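Long-range contacts in putative GntR-family transcriptional regulator (Bordetella bronchiseptica RB50, PDB 3CNV), which probably senses a small-molecule effector through its UTRA ligand-binding domain and thereby controls DNA binding, as in other GntR-family transcriptional regulators: residues R51-V62 and P114-V122; L66-L76 and L88-V98. All coordinates share one frame; numbering follows the deposited sequence.

Contact 1 (R51-V62 and P114-V122)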
loop_
_atom_site.group_PDB
_atom_site.type_symbol
_atom_site.label_atom_id
_atom_site.label_comp_id
_atom_site.label_asym_id
_atom_site.label_seq_id
_atom_site.Cartn_x
_atom_site.Cartn_y
_atom_site.Cartn_z
ATOM N N ARG C 51 -19.614 18.940 4.488
ATOM C CA ARG C 51 -20.286 17.641 4.446
ATOM C C ARG C 51 -20.785 17.325 3.051
ATOM O O ARG C 51 -21.434 18.165 2.383
ATOM C CB ARG C 51 -21.429 17.588 5.448
ATOM C CG ARG C 51 -22.062 16.197 5.427
ATOM C CD ARG C 51 -23.052 15.998 6.469
ATOM N NE ARG C 51 -22.396 15.765 7.738
ATOM C CZ ARG C 51 -23.057 15.396 8.817
ATOM N NH1 ARG C 51 -24.393 15.226 8.737
ATOM N NH2 ARG C 51 -22.385 15.185 9.949
ATOM N N ARG C 52 -20.474 16.128 2.575
ATOM C CA ARG C 52 -21.052 15.711 1.277
ATOM C C ARG C 52 -21.543 14.287 1.259
ATOM O O ARG C 52 -21.105 13.453 2.027
ATOM C CB ARG C 52 -20.081 15.963 0.125
ATOM C CG ARG C 52 -18.896 15.258 0.146
ATOM C CD ARG C 52 -19.041 13.937 -0.612
ATOM N NE ARG C 52 -17.718 13.394 -0.654
ATOM C CZ ARG C 52 -16.812 13.666 -1.580
ATOM N NH1 ARG C 52 -17.140 14.386 -2.635
ATOM N NH2 ARG C 52 -15.603 13.132 -1.472
ATOM N N GLN C 53 -22.433 14.033 0.319
ATOM C CA GLN C 53 -22.933 12.683 0.082
ATOM C C GLN C 53 -22.415 12.176 -1.271
ATOM O O GLN C 53 -22.591 12.806 -2.314
ATOM C CB GLN C 53 -24.497 12.741 0.129
ATOM C CG GLN C 53 -25.296 11.419 -0.063
ATOM C CD GLN C 53 -26.743 11.681 -0.381
ATOM O OE1 GLN C 53 -27.073 12.119 -1.454
ATOM N NE2 GLN C 53 -27.623 11.380 0.559
ATOM N N LEU C 54 -21.813 11.008 -1.253
ATOM C CA LEU C 54 -21.614 10.219 -2.466
ATOM C C LEU C 54 -22.699 9.202 -2.639
ATOM O O LEU C 54 -23.122 8.497 -1.698
ATOM C CB LEU C 54 -20.251 9.483 -2.433
ATOM C CG LEU C 54 -19.037 10.384 -2.419
ATOM C CD1 LEU C 54 -17.798 9.435 -2.335
ATOM C CD2 LEU C 54 -18.905 11.431 -3.616
ATOM N N SER C 55 -23.123 9.110 -3.870
ATOM C CA SER C 55 -24.094 8.140 -4.321
ATOM C C SER C 55 -23.522 7.345 -5.485
ATOM O O SER C 55 -22.783 7.883 -6.308
ATOM C CB SER C 55 -25.384 8.828 -4.786
ATOM O OG SER C 55 -26.055 9.421 -3.696
HETATM N N MSE C 56 -23.877 6.071 -5.515
HETATM C CA MSE C 56 -23.448 5.162 -6.572
HETATM C C MSE C 56 -24.608 4.320 -6.952
HETATM O O MSE C 56 -25.353 3.798 -6.115
HETATM C CB MSE C 56 -22.222 4.309 -6.137
ATOM N N ASN C 57 -24.805 4.239 -8.254
ATOM C CA ASN C 57 -25.994 3.603 -8.814
ATOM C C ASN C 57 -27.265 4.184 -8.246
ATOM O O ASN C 57 -28.217 3.454 -8.000
ATOM C CB ASN C 57 -25.978 2.101 -8.542
ATOM N N HIS C 58 -27.238 5.493 -8.010
ATOM C CA HIS C 58 -28.419 6.263 -7.540
ATOM C C HIS C 58 -28.849 5.934 -6.110
ATOM O O HIS C 58 -30.003 6.066 -5.712
ATOM C CB HIS C 58 -29.568 6.109 -8.517
ATOM C CG HIS C 58 -29.284 6.721 -9.855
ATOM N ND1 HIS C 58 -28.611 7.923 -9.986
ATOM C CD2 HIS C 58 -29.543 6.291 -11.114
ATOM C CE1 HIS C 58 -28.483 8.213 -11.271
ATOM N NE2 HIS C 58 -29.054 7.249 -11.976
HETATM N N MSE C 59 -27.911 5.415 -5.350
HETATM C CA MSE C 59 -28.167 5.156 -3.950
HETATM C C MSE C 59 -27.088 5.788 -3.116
HETATM O O MSE C 59 -25.943 5.706 -3.472
HETATM C CB MSE C 59 -28.196 3.658 -3.707
HETATM C CG MSE C 59 -29.111 2.923 -4.668
HETATM SE SE MSE C 59 -28.934 1.024 -4.393
HETATM C CE MSE C 59 -29.865 0.977 -2.712
ATOM N N PRO C 60 -27.467 6.479 -2.028
ATOM C CA PRO C 60 -26.434 7.068 -1.161
ATOM C C PRO C 60 -25.613 6.001 -0.538
ATOM O O PRO C 60 -26.125 5.007 -0.020
ATOM C CB PRO C 60 -27.214 7.787 -0.055
ATOM C CG PRO C 60 -28.596 7.802 -0.423
ATOM C CD PRO C 60 -28.834 6.770 -1.566
ATOM N N THR C 61 -24.325 6.243 -0.517
ATOM C CA THR C 61 -23.354 5.243 -0.122
ATOM C C THR C 61 -22.335 5.754 0.906
ATOM O O THR C 61 -21.945 5.007 1.813
ATOM C CB THR C 61 -22.676 4.725 -1.441
ATOM O OG1 THR C 61 -23.687 4.040 -2.196
ATOM C CG2 THR C 61 -21.526 3.750 -1.204
ATOM N N VAL C 62 -22.005 7.041 0.801
ATOM C CA VAL C 62 -21.036 7.699 1.703
ATOM C C VAL C 62 -21.526 9.050 2.188
ATOM O O VAL C 62 -22.041 9.856 1.419
ATOM C CB VAL C 62 -19.600 7.841 0.986
ATOM C CG1 VAL C 62 -18.538 8.321 1.930
ATOM C CG2 VAL C 62 -19.160 6.511 0.361
ATOM N N PRO C 114 -28.540 8.507 14.696
ATOM C CA PRO C 114 -29.796 9.130 14.341
ATOM C C PRO C 114 -29.629 10.199 13.258
ATOM O O PRO C 114 -30.488 10.333 12.401
ATOM C CB PRO C 114 -30.267 9.708 15.685
ATOM C CG PRO C 114 -29.639 8.867 16.697
ATOM C CD PRO C 114 -28.383 8.344 16.163
ATOM N N GLU C 115 -28.506 10.912 13.242
ATOM C CA GLU C 115 -28.301 12.022 12.245
ATOM C C GLU C 115 -27.889 11.474 10.850
ATOM O O GLU C 115 -28.327 11.975 9.802
ATOM C CB GLU C 115 -27.227 13.048 12.727
ATOM C CG GLU C 115 -26.644 13.999 11.587
ATOM C CD GLU C 115 -25.463 14.903 12.053
ATOM O OE1 GLU C 115 -24.319 14.415 12.269
ATOM O OE2 GLU C 115 -25.675 16.126 12.210
ATOM N N ILE C 116 -27.030 10.450 10.863
ATOM C CA ILE C 116 -26.494 9.869 9.624
ATOM C C ILE C 116 -27.455 8.923 8.922
ATOM O O ILE C 116 -27.568 8.929 7.693
ATOM C CB ILE C 116 -25.155 9.181 9.869
ATOM C CG1 ILE C 116 -24.134 10.233 10.318
ATOM C CG2 ILE C 116 -24.597 8.417 8.588
ATOM C CD1 ILE C 116 -23.867 11.275 9.291
ATOM N N ALA C 117 -28.193 8.157 9.703
ATOM C CA ALA C 117 -29.006 7.090 9.149
ATOM C C ALA C 117 -29.898 7.572 7.964
ATOM O O ALA C 117 -29.810 7.008 6.876
ATOM C CB ALA C 117 -29.810 6.411 10.232
ATOM N N PRO C 118 -30.696 8.654 8.142
ATOM C CA PRO C 118 -31.578 9.048 7.033
ATOM C C PRO C 118 -30.816 9.594 5.813
ATOM O O PRO C 118 -31.319 9.596 4.712
ATOM C CB PRO C 118 -32.469 10.134 7.644
ATOM C CG PRO C 118 -31.731 10.643 8.848
ATOM C CD PRO C 118 -30.805 9.552 9.314
ATOM N N LEU C 119 -29.578 10.015 6.003
ATOM C CA LEU C 119 -28.811 10.507 4.867
ATOM C C LEU C 119 -28.287 9.343 3.985
ATOM O O LEU C 119 -27.850 9.553 2.844
ATOM C CB LEU C 119 -27.676 11.401 5.348
ATOM C CG LEU C 119 -28.087 12.604 6.183
ATOM C CD1 LEU C 119 -26.827 13.320 6.700
ATOM C CD2 LEU C 119 -28.999 13.544 5.340
ATOM N N LEU C 120 -28.292 8.136 4.543
ATOM C CA LEU C 120 -27.853 6.914 3.836
ATOM C C LEU C 120 -28.989 5.972 3.518
ATOM O O LEU C 120 -28.820 4.925 2.877
ATOM C CB LEU C 120 -26.746 6.195 4.616
ATOM C CG LEU C 120 -25.385 6.928 4.602
ATOM C CD1 LEU C 120 -24.352 6.182 5.468
ATOM C CD2 LEU C 120 -24.793 7.113 3.153
ATOM N N GLY C 121 -30.154 6.392 3.935
ATOM C CA GLY C 121 -31.404 5.667 3.670
ATOM C C GLY C 121 -31.575 4.444 4.527
ATOM O O GLY C 121 -32.206 3.493 4.126
ATOM N N VAL C 122 -30.980 4.473 5.706
ATOM C CA VAL C 122 -31.016 3.317 6.606
ATOM C C VAL C 122 -31.573 3.624 7.977
ATOM O O VAL C 122 -31.770 4.744 8.348
ATOM C CB VAL C 122 -29.587 2.714 6.799
ATOM C CG1 VAL C 122 -28.979 2.326 5.454
ATOM C CG2 VAL C 122 -28.621 3.700 7.520
HETATM O O HOH W 1 -28.353 3.851 0.383
#
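Arg51 reaches Glu115 from the opposite direction, NH2 donating to OE1 at 3.1 Å in a nearly straight salt bridge (167°). The oxygen lies in the guanidinium plane but is itself met from above the carboxylate, the two planes being turned 83° apart. Arg51 sends CG anti to its backbone N (chi1 -177°) and bends at chi3, which lays one face of the guanidinium under Ile116 CD1, 4.0 Å from NH1. Asp65 binds its NE in a second salt bridge, which should help fix the group's rotation. On the same side of the hairpin formed by strands 46-56 and 59-69, Gln53 extends its chain until NE2 donates to Leu119 O (2.9 Å), in the carbonyl plane but with a bent N-H; Arg22 holds the other end of the amide through OE1. The hairpin has a type I' turn at Met56-Met59 and a classic beta bulge, Thr61 N and Val62 N both donating to Leu54 O. Against the bulge lies Leu120, whose CD2 branch rests on backbone, 3.6 Å from both Thr61 C and Val62 N, and approaches Pro60 CB at 4.1 Å. A water links Leu120 O to Pro60 O, the latter leg doubtfully short.

Contact 2 (L66-L76 and L88-V98)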
loop_
_atom_site.group_PDB
_atom_site.type_symbol
_atom_site.label_atom_id
_atom_site.label_comp_id
_atom_site.label_asym_id
_atom_site.label_seq_id
_atom_site.Cartn_x
_atom_site.Cartn_y
_atom_site.Cartn_z
ATOM N N LEU C 66 -15.417 16.790 6.023
ATOM C CA LEU C 66 -14.025 17.213 5.710
ATOM C C LEU C 66 -13.737 18.479 6.489
ATOM O O LEU C 66 -14.598 19.321 6.681
ATOM C CB LEU C 66 -13.896 17.592 4.197
ATOM C CG LEU C 66 -13.961 16.689 3.007
ATOM C CD1 LEU C 66 -15.386 16.163 2.717
ATOM C CD2 LEU C 66 -13.361 17.525 1.892
ATOM N N TRP C 67 -12.486 18.638 6.864
ATOM C CA TRP C 67 -12.024 19.843 7.528
ATOM C C TRP C 67 -10.693 20.210 6.829
ATOM O O TRP C 67 -9.777 19.400 6.728
ATOM C CB TRP C 67 -11.723 19.583 9.011
ATOM C CG TRP C 67 -12.904 19.314 9.900
ATOM C CD1 TRP C 67 -13.583 20.217 10.654
ATOM C CD2 TRP C 67 -13.542 18.058 10.108
ATOM N NE1 TRP C 67 -14.596 19.597 11.327
ATOM C CE2 TRP C 67 -14.604 18.268 10.987
ATOM C CE3 TRP C 67 -13.307 16.776 9.640
ATOM C CZ2 TRP C 67 -15.429 17.220 11.426
ATOM C CZ3 TRP C 67 -14.122 15.755 10.050
ATOM C CH2 TRP C 67 -15.189 15.970 10.924
ATOM N N LEU C 68 -10.615 21.432 6.393
ATOM C CA LEU C 68 -9.474 21.989 5.687
ATOM C C LEU C 68 -8.964 23.283 6.334
ATOM O O LEU C 68 -9.735 24.104 6.755
ATOM C CB LEU C 68 -9.892 22.264 4.263
ATOM C CG LEU C 68 -10.544 21.103 3.485
ATOM C CD1 LEU C 68 -11.379 21.637 2.333
ATOM C CD2 LEU C 68 -9.408 20.207 2.961
ATOM N N PRO C 69 -7.634 23.464 6.383
ATOM C CA PRO C 69 -7.089 24.690 7.024
ATOM C C PRO C 69 -7.576 25.985 6.292
ATOM O O PRO C 69 -7.456 26.115 5.079
ATOM C CB PRO C 69 -5.593 24.496 6.928
ATOM C CG PRO C 69 -5.382 23.406 5.860
ATOM C CD PRO C 69 -6.592 22.593 5.807
ATOM N N GLY C 70 -8.197 26.884 7.038
ATOM C CA GLY C 70 -8.851 28.070 6.447
ATOM C C GLY C 70 -7.838 28.808 5.587
ATOM O O GLY C 70 -8.147 29.276 4.506
ATOM N N THR C 71 -6.610 28.807 6.072
ATOM C CA THR C 71 -5.494 29.538 5.485
ATOM C C THR C 71 -5.345 29.209 4.018
ATOM O O THR C 71 -5.411 30.086 3.179
ATOM C CB THR C 71 -4.141 29.248 6.231
ATOM O OG1 THR C 71 -3.814 27.825 6.222
ATOM C CG2 THR C 71 -4.195 29.769 7.682
ATOM N N HIS C 72 -5.279 27.934 3.690
ATOM C CA HIS C 72 -4.974 27.539 2.305
ATOM C C HIS C 72 -6.222 27.458 1.430
ATOM O O HIS C 72 -6.141 27.262 0.217
ATOM C CB HIS C 72 -4.230 26.210 2.284
ATOM C CG HIS C 72 -2.999 26.208 3.130
ATOM N ND1 HIS C 72 -2.858 25.406 4.244
ATOM C CD2 HIS C 72 -1.856 26.937 3.041
ATOM C CE1 HIS C 72 -1.672 25.622 4.790
ATOM N NE2 HIS C 72 -1.045 26.549 4.083
ATOM N N PHE C 73 -7.382 27.613 2.040
ATOM C CA PHE C 73 -8.620 27.319 1.329
ATOM C C PHE C 73 -9.611 28.458 1.404
ATOM O O PHE C 73 -10.838 28.275 1.278
ATOM C CB PHE C 73 -9.223 26.007 1.830
ATOM C CG PHE C 73 -8.513 24.777 1.316
ATOM C CD1 PHE C 73 -8.805 24.266 0.056
ATOM C CD2 PHE C 73 -7.519 24.152 2.085
ATOM C CE1 PHE C 73 -8.118 23.137 -0.407
ATOM C CE2 PHE C 73 -6.882 23.037 1.661
ATOM C CZ PHE C 73 -7.170 22.525 0.391
ATOM N N ARG C 74 -9.051 29.650 1.610
ATOM C CA ARG C 74 -9.868 30.878 1.714
ATOM C C ARG C 74 -10.796 31.055 0.527
ATOM O O ARG C 74 -11.936 31.466 0.686
ATOM C CB ARG C 74 -9.010 32.120 1.986
ATOM C CG ARG C 74 -8.754 32.210 3.487
ATOM C CD ARG C 74 -8.049 33.491 3.879
ATOM N NE ARG C 74 -6.606 33.330 3.748
ATOM C CZ ARG C 74 -5.904 33.641 2.657
ATOM N NH1 ARG C 74 -6.508 34.155 1.576
ATOM N NH2 ARG C 74 -4.585 33.433 2.653
ATOM N N GLY C 75 -10.361 30.646 -0.646
ATOM C CA GLY C 75 -11.179 30.846 -1.850
ATOM C C GLY C 75 -12.371 29.899 -1.969
ATOM O O GLY C 75 -13.211 30.007 -2.883
ATOM N N LEU C 76 -12.450 28.961 -1.031
ATOM C CA LEU C 76 -13.389 27.848 -1.146
ATOM C C LEU C 76 -14.766 28.339 -0.757
ATOM O O LEU C 76 -14.950 28.818 0.356
ATOM C CB LEU C 76 -12.955 26.642 -0.299
ATOM C CG LEU C 76 -13.578 25.244 -0.492
ATOM C CD1 LEU C 76 -13.595 24.842 -1.984
ATOM C CD2 LEU C 76 -12.830 24.208 0.308
ATOM N N LEU C 88 -13.655 16.475 -5.541
ATOM C CA LEU C 88 -12.978 17.382 -4.585
ATOM C C LEU C 88 -11.422 17.413 -4.671
ATOM O O LEU C 88 -10.825 18.489 -4.675
ATOM C CB LEU C 88 -13.371 17.073 -3.148
ATOM C CG LEU C 88 -14.838 17.386 -2.798
ATOM C CD1 LEU C 88 -15.183 16.989 -1.354
ATOM C CD2 LEU C 88 -15.048 18.866 -2.976
ATOM N N TYR C 89 -10.767 16.254 -4.619
ATOM C CA TYR C 89 -9.294 16.239 -4.642
ATOM C C TYR C 89 -8.794 16.891 -5.896
ATOM O O TYR C 89 -7.777 17.567 -5.894
ATOM C CB TYR C 89 -8.657 14.853 -4.432
ATOM C CG TYR C 89 -8.779 14.356 -3.032
ATOM C CD1 TYR C 89 -8.109 14.972 -1.974
ATOM C CD2 TYR C 89 -9.501 13.224 -2.776
ATOM C CE1 TYR C 89 -8.228 14.486 -0.676
ATOM C CE2 TYR C 89 -9.612 12.708 -1.499
ATOM C CZ TYR C 89 -8.991 13.338 -0.455
ATOM O OH TYR C 89 -9.144 12.780 0.799
ATOM N N GLY C 90 -9.536 16.722 -6.969
ATOM C CA GLY C 90 -9.136 17.377 -8.248
ATOM C C GLY C 90 -9.297 18.881 -8.136
ATOM O O GLY C 90 -8.467 19.644 -8.626
ATOM N N LEU C 91 -10.370 19.323 -7.475
ATOM C CA LEU C 91 -10.609 20.754 -7.221
ATOM C C LEU C 91 -9.469 21.329 -6.347
ATOM O O LEU C 91 -8.964 22.408 -6.596
ATOM C CB LEU C 91 -11.938 21.000 -6.501
ATOM C CG LEU C 91 -12.228 22.453 -6.096
ATOM C CD1 LEU C 91 -12.500 23.327 -7.417
ATOM C CD2 LEU C 91 -13.410 22.615 -5.084
ATOM N N PHE C 92 -9.078 20.598 -5.311
ATOM C CA PHE C 92 -8.056 21.094 -4.398
ATOM C C PHE C 92 -6.753 21.275 -5.183
ATOM O O PHE C 92 -6.016 22.215 -4.967
ATOM C CB PHE C 92 -7.824 20.177 -3.192
ATOM C CG PHE C 92 -9.041 19.919 -2.336
ATOM C CD1 PHE C 92 -10.127 20.785 -2.355
ATOM C CD2 PHE C 92 -9.059 18.824 -1.463
ATOM C CE1 PHE C 92 -11.235 20.554 -1.549
ATOM C CE2 PHE C 92 -10.151 18.587 -0.634
ATOM C CZ PHE C 92 -11.242 19.467 -0.673
ATOM N N GLU C 93 -6.507 20.367 -6.107
ATOM C CA GLU C 93 -5.303 20.416 -6.962
ATOM C C GLU C 93 -5.338 21.605 -7.893
ATOM O O GLU C 93 -4.438 22.461 -7.889
ATOM C CB GLU C 93 -5.124 19.130 -7.829
ATOM C CG GLU C 93 -4.353 18.047 -7.172
ATOM C CD GLU C 93 -4.226 16.696 -7.968
ATOM O OE1 GLU C 93 -4.702 16.606 -9.137
ATOM O OE2 GLU C 93 -3.647 15.723 -7.361
ATOM N N SER C 94 -6.388 21.649 -8.692
ATOM C CA SER C 94 -6.476 22.671 -9.738
ATOM C C SER C 94 -6.736 24.095 -9.272
ATOM O O SER C 94 -6.177 25.032 -9.850
ATOM C CB SER C 94 -7.582 22.334 -10.747
ATOM O OG SER C 94 -7.236 21.066 -11.227
ATOM N N GLU C 95 -7.593 24.268 -8.266
ATOM C CA GLU C 95 -7.953 25.642 -7.846
ATOM C C GLU C 95 -7.071 26.106 -6.715
ATOM O O GLU C 95 -6.859 27.301 -6.547
ATOM C CB GLU C 95 -9.432 25.779 -7.455
ATOM C CG GLU C 95 -10.371 25.341 -8.538
ATOM C CD GLU C 95 -10.014 25.976 -9.885
ATOM O OE1 GLU C 95 -9.852 27.256 -9.907
ATOM O OE2 GLU C 95 -9.857 25.178 -10.880
ATOM N N PHE C 96 -6.551 25.174 -5.918
ATOM C CA PHE C 96 -5.850 25.547 -4.675
ATOM C C PHE C 96 -4.385 25.091 -4.657
ATOM O O PHE C 96 -3.647 25.488 -3.781
ATOM C CB PHE C 96 -6.654 25.077 -3.393
ATOM C CG PHE C 96 -8.055 25.671 -3.309
ATOM C CD1 PHE C 96 -8.266 26.912 -2.730
ATOM C CD2 PHE C 96 -9.149 25.048 -3.921
ATOM C CE1 PHE C 96 -9.531 27.492 -2.729
ATOM C CE2 PHE C 96 -10.424 25.610 -3.905
ATOM C CZ PHE C 96 -10.628 26.832 -3.318
ATOM N N GLY C 97 -3.970 24.313 -5.659
ATOM C CA GLY C 97 -2.574 23.832 -5.785
ATOM C C GLY C 97 -2.186 22.895 -4.653
ATOM O O GLY C 97 -1.037 22.850 -4.209
ATOM N N VAL C 98 -3.175 22.154 -4.150
ATOM C CA VAL C 98 -2.909 21.159 -3.091
ATOM C C VAL C 98 -3.047 19.723 -3.599
ATOM O O VAL C 98 -4.121 19.296 -3.926
ATOM C CB VAL C 98 -3.845 21.454 -1.909
ATOM C CG1 VAL C 98 -3.744 20.363 -0.836
ATOM C CG2 VAL C 98 -3.531 22.865 -1.378
#
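The rings of Phe96, Phe73 and Phe92 gather where helix 88-96 meets the loop following strand 59-69. Phe96 has the 73-76 turn beside its ring: Gly75 lies at the edge, Leu76 N is 3.6 Å from CZ, and Leu76 CD1 comes within 3.8 Å of CE2. One face of the ring receives Phe73 CD1, 3.7 Å from Phe96 CG, although the two planes meet at an oblique 41°. Phe73 has CG anti to its own carbonyl carbon (chi1 -76°), swinging the ring in toward the helix. There it makes an edge-to-face pair with Phe92, its edge directed at the Phe92 face, centroids 5.2 Å apart and planes at 70°. Phe73 CZ continues to Val98 CG2. The tip of Phe92 points back at the sheet, where Leu68 CD1 approaches CZ at 3.7 Å and Leu66 CD2 lies at the ring edge. Leu66 also meets Leu88 tip to tip, CD2 to CD1 at 3.8 Å. With no hydrogen bond between the segments, this face of the helix meets 66-76 through apolar and aromatic contacts, a fit dependent on shape; polar bonds of the helix, such as Tyr89 OH to Glu144, lie outside it.

In the fold
Contacts 1 and 2 have centres 24 Å apart, with the middle of the chain between them, yet both use strand 59-69 of the six-stranded antiparallel sheet. Contact 1 lies at its hairpin end with strand 46-56, contact 2 at its far end, where helix 88-96 packs. In sequence, contact 2 falls wholly between the two segments of contact 1, and all four segments belong to the UTRA domain. They touch at Arg52 NH1 and Leu88 CD1, 3.5 Å apart. A citrate, probably from crystallisation, bonds Arg52 and the backbone N of Leu88 and Tyr89 at this junction, consistent with an effector pocket between sheet and helix.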